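Local coordinates for ribose-5-phosphate isomerase RpiB (Thermotoga maritima, PDB 1O1X), which probably interconverts ribose 5-phosphate and ribulose 5-phosphate as a sugar-phosphate isomerase, at residues A[55-58]-A[59-62]; A[98-101]-A[102-105]; A[104-107]-A[108-112]; A[123-126]-A[127-131]; A[143-146]-A[147-150]. All coordinates share one frame; numbering follows the deposited sequence.

Overall arrangement
The five contacts follow one another along the chain, and each is local, within one helix or at one of its ends. Interaction 1 lies on helix 54-66, on the other side of the chain's centre from interactions 2, 3 and 4. Interaction 2 turns the chain from strand 95-97 into helix 101-109. Interaction 3 ends that helix and shares A104 and R105 with interaction 2. Interaction 4 opens helix 125-137, where I131 packs on P101 and A104. Interaction 5 opens helix 145-152; H145 and I149 touch the loop of interaction 3, bringing helix 145-152 to the predicted active site. None encloses another. Interactions 1, 2, 3 and 5 all reach the second subunit.

Interaction 1. Residues A[55-58]-A[59-62]; sequences PDYA and KKVV
The phenol ring of Y57 and the chain of K60 lie side by side and point the same way, with the lysine methylenes oblique to the ring. K60 CD comes to 4.0 Å from Y57 CD1, and CE runs on past CE1. This is an i to i+3 pair on helix 54-66 of the parallel alpha/beta fold. The ring also packs on M83 of helix 81-87 and on A18 of strand 14-18. The Y57 side chain is about 5 Å from that of D20, a predicted ligand-binding residue.

The carboxylate of D56 faces a different neighbour. Its OD2 forms a salt bridge with K151 of the second subunit. The other oxygen, OD1, accepts a hydrogen bond from a water at 2.6 Å. K59 NZ donates to the same water, so the two opposite charges are linked through it. K59 reaches it with a bend at its last torsion (chi4 78°), and its CG and CD lie beside P55 O. NZ also makes weak bonds to backbone oxygens of the second subunit.

A58 and V61 turn to strand 72-75, both packing on L75. The helix backbone carries K59 N to P55 O at 3.2 Å. The bond from V62 N to A58 O is shorter, 2.9 Å, and nearly straight. V62 CG2 rests against that same oxygen of A58, at 3.1 Å.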
# COMPACT_ATOMS: atom_id res chain seq x y z
N PRO A 55 -18.22 -15.61 -5.26
CA PRO A 55 -19.39 -15.00 -5.92
C PRO A 55 -20.74 -15.33 -5.23
O PRO A 55 -21.65 -14.51 -5.29
CB PRO A 55 -19.34 -15.55 -7.37
CG PRO A 55 -17.88 -15.94 -7.55
CD PRO A 55 -17.48 -16.50 -6.19
N ASP A 56 -20.85 -16.50 -4.59
CA ASP A 56 -22.06 -16.88 -3.88
C ASP A 56 -22.36 -15.86 -2.77
O ASP A 56 -23.52 -15.52 -2.52
CB ASP A 56 -21.92 -18.27 -3.30
CG ASP A 56 -21.90 -19.36 -4.38
OD1 ASP A 56 -22.61 -19.14 -5.41
OD2 ASP A 56 -21.27 -20.47 -4.23
N TYR A 57 -21.30 -15.34 -2.15
CA TYR A 57 -21.41 -14.39 -1.03
C TYR A 57 -21.59 -12.93 -1.46
O TYR A 57 -22.35 -12.17 -0.82
CB TYR A 57 -20.26 -14.63 -0.03
CG TYR A 57 -20.45 -15.98 0.61
CD1 TYR A 57 -21.32 -16.13 1.66
CD2 TYR A 57 -19.88 -17.13 0.06
CE1 TYR A 57 -21.57 -17.40 2.22
CE2 TYR A 57 -20.13 -18.39 0.58
CZ TYR A 57 -20.95 -18.51 1.69
OH TYR A 57 -21.22 -19.75 2.21
N ALA A 58 -20.95 -12.54 -2.56
CA ALA A 58 -21.18 -11.27 -3.23
C ALA A 58 -22.67 -11.08 -3.52
O ALA A 58 -23.23 -10.02 -3.23
CB ALA A 58 -20.37 -11.18 -4.54
N LYS A 59 -23.33 -12.15 -4.01
CA LYS A 59 -24.73 -12.07 -4.44
C LYS A 59 -25.65 -11.81 -3.26
O LYS A 59 -26.64 -11.08 -3.39
CB LYS A 59 -25.20 -13.36 -5.11
CG LYS A 59 -24.62 -13.62 -6.47
CD LYS A 59 -25.03 -15.00 -6.97
CE LYS A 59 -24.71 -15.12 -8.46
NZ LYS A 59 -23.26 -15.38 -8.81
N LYS A 60 -25.35 -12.39 -2.12
CA LYS A 60 -26.19 -12.21 -0.93
C LYS A 60 -26.16 -10.74 -0.43
O LYS A 60 -27.18 -10.18 -0.05
CB LYS A 60 -25.75 -13.14 0.21
CG LYS A 60 -25.78 -14.63 -0.13
CD LYS A 60 -25.23 -15.48 0.99
CE LYS A 60 -25.28 -17.02 0.67
NZ LYS A 60 -26.64 -17.41 0.20
N VAL A 61 -24.99 -10.14 -0.39
CA VAL A 61 -24.85 -8.73 0.01
C VAL A 61 -25.46 -7.79 -1.06
O VAL A 61 -26.19 -6.85 -0.73
CB VAL A 61 -23.38 -8.35 0.32
CG1 VAL A 61 -23.21 -6.83 0.48
CG2 VAL A 61 -22.90 -9.05 1.58
N VAL A 62 -25.20 -8.09 -2.31
CA VAL A 62 -25.80 -7.37 -3.42
C VAL A 62 -27.30 -7.36 -3.32
O VAL A 62 -27.92 -6.30 -3.49
CB VAL A 62 -25.35 -7.94 -4.75
CG1 VAL A 62 -26.24 -7.46 -5.88
CG2 VAL A 62 -23.84 -7.56 -5.01
O HOH W 1 -22.53 -17.70 -7.62

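Interaction 2. Residues A[98-101]-A[102-105]; sequences CLFP and DMAR
M103, a selenomethionine, lies against the ring of F100 in the tight part of this turn. Its CG sits over one face, 3.9 Å from the ring centroid, in a CH-pi contact. Its SE comes obliquely to the same ring, 3.7 Å from F100 CE1, which makes a Met-aromatic contact. The two side chains cross at about a right angle. F100 CG stands between its own backbone N and carbonyl carbon (chi1 56°), which places the ring beside the first turn of the helix. There it also meets F100 of the third subunit, ring to ring. Behind M103, C98 CB packs on M103 CB at 3.9 Å. C98 SG lies 3.5 Å from A104 N and touches A104 CB. L99 N is buried next to SE and has no polar partner in the model.

F100 is the N-cap residue of helix 101-109, in the short loop that follows strand 95-97, and P101 fills the first helical position. F100 O accepts M103 N at 3.0 Å, with the donor above the carbonyl plane. P101 O takes R105 N at 2.9 Å in a straighter bond.

The looser side holds D102 and R105, both partly exposed. R105 NH2 forms a salt bridge with D102 OD2 at 3.1 Å, in the guanidinium plane and on the anti lone pair of the oxygen. R105 NE adds a weak bond to the same oxygen. The guanidinium also makes a cation-pi contact with W130 of the third subunit.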
# COMPACT_ATOMS: atom_id res chain seq x y z
N CYS A 98 -10.68 -1.09 -1.25
CA CYS A 98 -9.92 -0.04 -0.59
C CYS A 98 -8.86 -0.64 0.30
O CYS A 98 -9.17 -1.46 1.19
CB CYS A 98 -10.85 0.84 0.24
SG CYS A 98 -12.15 1.68 -0.71
N LEU A 99 -7.62 -0.23 0.09
CA LEU A 99 -6.49 -0.75 0.86
C LEU A 99 -6.01 0.19 1.95
O LEU A 99 -5.17 -0.16 2.79
CB LEU A 99 -5.33 -1.11 -0.06
CG LEU A 99 -5.26 -2.61 -0.36
CD1 LEU A 99 -6.52 -3.04 -1.12
CD2 LEU A 99 -3.97 -2.92 -1.15
N PHE A 100 -6.47 1.44 1.90
CA PHE A 100 -6.16 2.43 2.95
C PHE A 100 -7.31 3.49 3.01
O PHE A 100 -8.11 3.59 2.06
CB PHE A 100 -4.74 3.04 2.82
CG PHE A 100 -4.45 3.71 1.49
CD1 PHE A 100 -3.97 2.97 0.42
CD2 PHE A 100 -4.64 5.08 1.32
CE1 PHE A 100 -3.70 3.58 -0.80
CE2 PHE A 100 -4.37 5.68 0.13
CZ PHE A 100 -3.93 4.94 -0.93
N PRO A 101 -7.44 4.20 4.14
CA PRO A 101 -8.60 5.08 4.35
C PRO A 101 -8.91 6.12 3.29
O PRO A 101 -10.10 6.31 2.98
CB PRO A 101 -8.30 5.68 5.71
CG PRO A 101 -7.52 4.58 6.42
CD PRO A 101 -6.60 4.13 5.35
N ASP A 102 -7.92 6.77 2.71
CA ASP A 102 -8.19 7.72 1.62
C ASP A 102 -8.87 7.10 0.43
O ASP A 102 -9.64 7.79 -0.26
CB ASP A 102 -6.94 8.43 1.15
CG ASP A 102 -6.41 9.39 2.19
OD1 ASP A 102 -5.73 8.91 3.13
OD2 ASP A 102 -6.69 10.61 2.17
N MSE A 103 -8.64 5.82 0.16
CA MSE A 103 -9.37 5.18 -0.90
C MSE A 103 -10.87 5.08 -0.59
O MSE A 103 -11.70 5.31 -1.48
CB MSE A 103 -8.76 3.82 -1.24
CG MSE A 103 -7.40 3.95 -1.88
SE MSE A 103 -6.72 2.18 -2.49
CE MSE A 103 -7.84 1.92 -4.06
N ALA A 104 -11.20 4.74 0.66
CA ALA A 104 -12.57 4.67 1.10
C ALA A 104 -13.19 6.06 1.08
O ALA A 104 -14.36 6.19 0.72
CB ALA A 104 -12.69 4.09 2.52
N ARG A 105 -12.43 7.08 1.48
CA ARG A 105 -12.92 8.44 1.42
C ARG A 105 -13.34 8.79 -0.03
O ARG A 105 -14.43 9.26 -0.26
CB ARG A 105 -11.88 9.43 1.95
CG ARG A 105 -12.22 10.91 1.74
CD ARG A 105 -11.16 11.84 2.28
NE ARG A 105 -9.86 11.71 1.60
CZ ARG A 105 -9.52 12.25 0.41
NH1 ARG A 105 -10.39 12.98 -0.29
NH2 ARG A 105 -8.28 12.08 -0.09

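Interaction 3. Residues A[104-107]-A[108-112]; sequences ARLA and RSHNN
L106 and H110 lie side by side and point the same way. L106 CD2 sits over one face of the imidazole, 3.7 Å from its centroid and nearest to CE1. H110 is the predicted proton donor of the active site, so the leucine methyl backs a probable catalytic ring. H110 CG lies anti to its own carbonyl carbon (chi1 -63°), which lets the ring lean back over L106. The ring also stacks with that of H145. An alanine here removes the imidazole, and the L106 methyl and the H145 ring would probably be left without their aromatic partner.

The next shell is backbone. L106 O takes H110 N at 2.8 Å, with a further weak bond from N111 N. S109 N meets R105 O at 2.9 Å, in the carbonyl plane. A water joins S109 OG to R105 NH1, 2.8 Å from each; the same guanidinium is held by its salt bridge to D102. N111, a predicted ligand-binding residue, sets its CB against A107 O.

Further out, N112 has positive phi and leaves the helix. R108 bends at chi2 and chi3, and its NH1 donates to N112 OD1 at 3.0 Å and to A113 O. The arginine thus holds the departing loop against the last helical turn.

L106 and A107 meet the second subunit at T79 and L81. The contact forms the C-terminal end of helix 101-109 in the beta-alpha-beta unit between strands 95-97 and 115-117, where A104 and R108 pack on F135 of helix 125-137.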
# COMPACT_ATOMS: atom_id res chain seq x y z
N ALA A 104 -11.20 4.74 0.66
CA ALA A 104 -12.57 4.67 1.10
C ALA A 104 -13.19 6.06 1.08
O ALA A 104 -14.36 6.19 0.72
CB ALA A 104 -12.69 4.09 2.52
N ARG A 105 -12.43 7.08 1.48
CA ARG A 105 -12.92 8.44 1.42
C ARG A 105 -13.34 8.79 -0.03
O ARG A 105 -14.43 9.26 -0.26
CB ARG A 105 -11.88 9.43 1.95
CG ARG A 105 -12.22 10.91 1.74
CD ARG A 105 -11.16 11.84 2.28
NE ARG A 105 -9.86 11.71 1.60
CZ ARG A 105 -9.52 12.25 0.41
NH1 ARG A 105 -10.39 12.98 -0.29
NH2 ARG A 105 -8.28 12.08 -0.09
N LEU A 106 -12.46 8.55 -0.99
CA LEU A 106 -12.76 8.86 -2.37
C LEU A 106 -13.84 7.95 -2.96
O LEU A 106 -14.66 8.39 -3.73
CB LEU A 106 -11.47 8.87 -3.22
CG LEU A 106 -10.51 10.05 -2.95
CD1 LEU A 106 -9.22 9.89 -3.66
CD2 LEU A 106 -11.15 11.35 -3.33
N ALA A 107 -13.87 6.68 -2.57
CA ALA A 107 -14.91 5.77 -3.01
C ALA A 107 -16.30 6.36 -2.69
O ALA A 107 -17.22 6.26 -3.50
CB ALA A 107 -14.75 4.39 -2.36
N ARG A 108 -16.43 6.98 -1.52
CA ARG A 108 -17.66 7.60 -1.09
C ARG A 108 -17.90 8.97 -1.72
O ARG A 108 -18.96 9.21 -2.29
CB ARG A 108 -17.65 7.72 0.43
CG ARG A 108 -17.73 6.34 1.15
CD ARG A 108 -19.08 5.61 1.06
NE ARG A 108 -20.12 6.54 1.43
CZ ARG A 108 -21.15 6.94 0.72
NH1 ARG A 108 -21.47 6.39 -0.44
NH2 ARG A 108 -21.88 7.93 1.19
N SER A 109 -16.89 9.84 -1.64
CA SER A 109 -16.94 11.23 -2.12
C SER A 109 -17.19 11.32 -3.61
O SER A 109 -18.01 12.14 -4.05
CB SER A 109 -15.61 11.96 -1.84
OG SER A 109 -15.51 12.17 -0.47
N HIS A 110 -16.46 10.48 -4.36
CA HIS A 110 -16.51 10.51 -5.82
C HIS A 110 -17.34 9.42 -6.47
O HIS A 110 -17.99 9.67 -7.49
CB HIS A 110 -15.07 10.48 -6.37
CG HIS A 110 -14.26 11.68 -5.99
ND1 HIS A 110 -13.01 11.92 -6.52
CD2 HIS A 110 -14.54 12.73 -5.19
CE1 HIS A 110 -12.55 13.06 -6.03
NE2 HIS A 110 -13.46 13.57 -5.22
N ASN A 111 -17.34 8.21 -5.92
CA ASN A 111 -18.02 7.10 -6.57
C ASN A 111 -19.35 6.72 -5.91
O ASN A 111 -20.00 5.78 -6.36
CB ASN A 111 -17.11 5.87 -6.67
CG ASN A 111 -15.74 6.18 -7.27
OD1 ASN A 111 -15.58 6.31 -8.51
ND2 ASN A 111 -14.76 6.28 -6.43
N ASN A 112 -19.72 7.42 -4.83
CA ASN A 112 -20.91 7.11 -4.02
C ASN A 112 -21.00 5.61 -3.78
O ASN A 112 -22.04 4.98 -3.93
CB ASN A 112 -22.21 7.61 -4.71
CG ASN A 112 -23.39 7.67 -3.77
OD1 ASN A 112 -23.19 7.62 -2.55
ND2 ASN A 112 -24.62 7.80 -4.32
O HOH W 2 -13.13 13.63 -0.10

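Interaction 4. Residues A[123-126]-A[127-131]; sequences IGAE and LAFWI
A125 O accepts F129 N at 2.9 Å, nearly in line with its carbonyl bond. The same oxygen lies over one face of the F129 ring, 3.2 Å from CG. This is the first turn of helix 125-137, with G124 at the N-cap. G124 O takes A128 N at 2.9 Å, in the carbonyl plane. Further along the ring, F129 CZ touches A125 CB, and F129 also stacks on Y33 of helix 24-36.

E126 O plays a like part for W130. It accepts W130 N and lies over one face of the indole. The E126 side chain has two conformers, so its own contact with the indole is less certain. In one of them CG starts out on the carbonyl side (chi1 161°) and comes within 3.4 Å of W130 CZ2. W130 also takes part in a cation-pi contact with R105 of the third subunit.

On the buried side, I123 stands before the helix and packs on three of its residues. I123 CG2 meets L127 CD2 at 3.9 Å, the side chains crossing at about a right angle. I123 CD1 reaches A128 CB at 3.7 Å and I131 CD1 at 3.9 Å.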
# COMPACT_ATOMS: atom_id res chain seq x y z
N ILE A 123 -4.45 -6.94 4.53
CA ILE A 123 -4.43 -5.87 5.50
C ILE A 123 -4.66 -6.36 6.92
O ILE A 123 -5.28 -7.38 7.18
CB ILE A 123 -5.41 -4.69 5.20
CG1 ILE A 123 -6.86 -5.16 5.22
CG2 ILE A 123 -5.02 -3.97 3.90
CD1 ILE A 123 -7.83 -3.91 5.16
N GLY A 124 -4.18 -5.54 7.84
CA GLY A 124 -4.38 -5.73 9.26
C GLY A 124 -5.74 -5.25 9.68
O GLY A 124 -6.34 -4.38 9.08
N ALA A 125 -6.21 -5.84 10.75
CA ALA A 125 -7.49 -5.51 11.30
C ALA A 125 -7.63 -4.05 11.69
O ALA A 125 -8.64 -3.43 11.37
CB ALA A 125 -7.73 -6.39 12.47
N GLU A 126 -6.65 -3.47 12.35
CA GLU A 126 -6.81 -2.09 12.78
C GLU A 126 -6.86 -1.14 11.56
O GLU A 126 -7.66 -0.19 11.52
CB GLU A 126 -5.72 -1.68 13.77
CG GLU A 126 -5.53 -0.17 13.92
CD GLU A 126 -5.98 0.44 15.25
OE1 GLU A 126 -7.21 0.58 15.45
OE2 GLU A 126 -5.07 0.86 16.04
N LEU A 127 -6.07 -1.42 10.53
CA LEU A 127 -6.20 -0.66 9.28
C LEU A 127 -7.58 -0.82 8.65
O LEU A 127 -8.17 0.17 8.16
CB LEU A 127 -5.12 -1.04 8.29
CG LEU A 127 -5.13 -0.35 6.92
CD1 LEU A 127 -5.00 1.14 7.11
CD2 LEU A 127 -3.99 -0.86 6.03
N ALA A 128 -8.08 -2.05 8.61
CA ALA A 128 -9.45 -2.34 8.13
C ALA A 128 -10.48 -1.51 8.88
O ALA A 128 -11.39 -0.98 8.30
CB ALA A 128 -9.76 -3.83 8.30
N PHE A 129 -10.36 -1.43 10.20
CA PHE A 129 -11.29 -0.64 11.02
C PHE A 129 -11.28 0.86 10.63
O PHE A 129 -12.35 1.48 10.54
CB PHE A 129 -11.00 -0.76 12.54
CG PHE A 129 -11.08 -2.18 13.10
CD1 PHE A 129 -11.72 -3.24 12.43
CD2 PHE A 129 -10.49 -2.44 14.34
CE1 PHE A 129 -11.73 -4.51 12.97
CE2 PHE A 129 -10.52 -3.72 14.90
CZ PHE A 129 -11.13 -4.74 14.23
N TRP A 130 -10.09 1.43 10.40
CA TRP A 130 -9.99 2.79 9.94
C TRP A 130 -10.63 2.99 8.57
O TRP A 130 -11.26 4.03 8.33
CB TRP A 130 -8.55 3.30 9.82
CG TRP A 130 -7.73 3.22 11.05
CD1 TRP A 130 -8.17 3.13 12.33
CD2 TRP A 130 -6.30 3.20 11.10
NE1 TRP A 130 -7.08 3.00 13.17
CE2 TRP A 130 -5.93 3.03 12.43
CE3 TRP A 130 -5.30 3.25 10.13
CZ2 TRP A 130 -4.59 2.94 12.84
CZ3 TRP A 130 -3.97 3.18 10.52
CH2 TRP A 130 -3.63 3.01 11.86
N ILE A 131 -10.46 2.01 7.68
CA ILE A 131 -11.06 2.08 6.35
C ILE A 131 -12.58 2.05 6.47
O ILE A 131 -13.28 2.86 5.83
CB ILE A 131 -10.53 0.94 5.42
CG1 ILE A 131 -9.02 1.11 5.15
CG2 ILE A 131 -11.27 0.88 4.09
CD1 ILE A 131 -8.37 -0.13 4.56

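Interaction 5. Residues A[143-146]-A[147-150]; sequences GRHE and RRIR
E146 and R150 form the salt bridge of this surface turn, one helical turn apart at the start of helix 145-152. R150 NE donates to E146 OE2 at 2.8 Å with a nearly straight bond of 173°. The oxygen uses its anti lone pair and lies in the guanidinium plane, at the edge. The carboxylate itself is turned 87° from that plane. E146 reaches it by a bend at chi2 (61°), while R150 stays extended. A glutamine in place of the glutamate would probably leave the R150 charge without its mate.

Backbone bonds repeat the same spacing. I149 N donates to H145 O at 3.1 Å, and R150 N to E146 O at 3.0 Å.

Packing is given by I149, which rests on F140 and N112, both outside the two segments.

Two other arginines, R144 and R148, are predicted to bind ribulose 5-phosphate. R144 NH1 stands 3.8 Å from R147 NH2, so like charges lie close together at the surface. R148 NE forms a salt bridge with D53 of the second subunit, which places this part of the predicted site at the subunit interface. R144 O lies over one face of the R148 guanidinium.

The ring contact is made by H145, which stacks on H110, the predicted proton donor.

One water links H145 to R148. It lies in the plane of the H145 ring, 2.8 Å from ND1, and accepts R148 NH1 at 3.1 Å.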
# COMPACT_ATOMS: atom_id res chain seq x y z
N GLY A 143 -22.13 16.74 -7.45
CA GLY A 143 -21.41 17.49 -8.45
C GLY A 143 -21.25 16.76 -9.76
O GLY A 143 -22.17 16.07 -10.24
N ARG A 144 -20.07 16.89 -10.35
CA ARG A 144 -19.74 16.29 -11.62
C ARG A 144 -19.54 14.80 -11.56
O ARG A 144 -19.44 14.15 -12.60
CB ARG A 144 -18.54 17.00 -12.25
CG ARG A 144 -18.84 18.47 -12.53
CD ARG A 144 -20.02 18.65 -13.54
NE ARG A 144 -20.04 19.97 -14.19
CZ ARG A 144 -20.77 20.25 -15.24
NH1 ARG A 144 -21.57 19.32 -15.76
NH2 ARG A 144 -20.72 21.44 -15.75
N HIS A 145 -19.50 14.25 -10.35
CA HIS A 145 -19.34 12.79 -10.18
C HIS A 145 -20.63 12.09 -10.54
O HIS A 145 -20.58 10.95 -10.94
CB HIS A 145 -18.95 12.44 -8.75
CG HIS A 145 -17.75 13.19 -8.28
ND1 HIS A 145 -16.49 12.96 -8.79
CD2 HIS A 145 -17.62 14.21 -7.40
CE1 HIS A 145 -15.64 13.81 -8.23
NE2 HIS A 145 -16.30 14.57 -7.37
N GLU A 146 -21.78 12.76 -10.39
CA GLU A 146 -23.09 12.10 -10.56
C GLU A 146 -23.27 11.55 -11.98
O GLU A 146 -23.70 10.40 -12.14
CB GLU A 146 -24.25 13.04 -10.19
CG GLU A 146 -25.67 12.48 -10.40
CD GLU A 146 -25.98 11.24 -9.56
OE1 GLU A 146 -25.31 11.03 -8.53
OE2 GLU A 146 -26.87 10.45 -9.94
N ARG A 147 -22.89 12.35 -12.98
CA ARG A 147 -22.94 11.90 -14.38
C ARG A 147 -22.15 10.60 -14.59
O ARG A 147 -22.58 9.71 -15.33
CB ARG A 147 -22.41 12.97 -15.31
CG ARG A 147 -22.47 12.58 -16.78
CD ARG A 147 -22.00 13.68 -17.70
NE ARG A 147 -22.94 14.78 -17.62
CZ ARG A 147 -22.70 16.00 -18.10
NH1 ARG A 147 -21.57 16.27 -18.73
NH2 ARG A 147 -23.60 16.95 -17.93
N ARG A 148 -20.99 10.52 -13.96
CA ARG A 148 -20.10 9.36 -14.13
C ARG A 148 -20.70 8.12 -13.52
O ARG A 148 -20.69 7.08 -14.16
CB ARG A 148 -18.73 9.63 -13.52
CG ARG A 148 -18.04 10.71 -14.29
CD ARG A 148 -16.93 11.35 -13.54
NE ARG A 148 -16.40 12.50 -14.29
CZ ARG A 148 -15.72 13.46 -13.73
NH1 ARG A 148 -15.48 13.42 -12.42
NH2 ARG A 148 -15.29 14.47 -14.46
N ILE A 149 -21.27 8.25 -12.33
CA ILE A 149 -21.92 7.12 -11.68
C ILE A 149 -23.15 6.61 -12.45
O ILE A 149 -23.40 5.38 -12.53
CB ILE A 149 -22.10 7.25 -10.15
CG1 ILE A 149 -23.12 8.26 -9.73
CG2 ILE A 149 -20.75 7.47 -9.42
CD1 ILE A 149 -23.38 8.17 -8.25
N ARG A 150 -23.91 7.53 -13.02
CA ARG A 150 -25.02 7.14 -13.91
C ARG A 150 -24.54 6.43 -15.20
O ARG A 150 -25.10 5.39 -15.60
CB ARG A 150 -25.83 8.38 -14.28
CG ARG A 150 -26.58 8.97 -13.10
CD ARG A 150 -27.42 10.13 -13.56
NE ARG A 150 -28.09 10.81 -12.47
CZ ARG A 150 -29.15 11.59 -12.62
NH1 ARG A 150 -29.69 11.81 -13.81
NH2 ARG A 150 -29.68 12.13 -11.54
O HOH W 3 -15.58 10.99 -10.48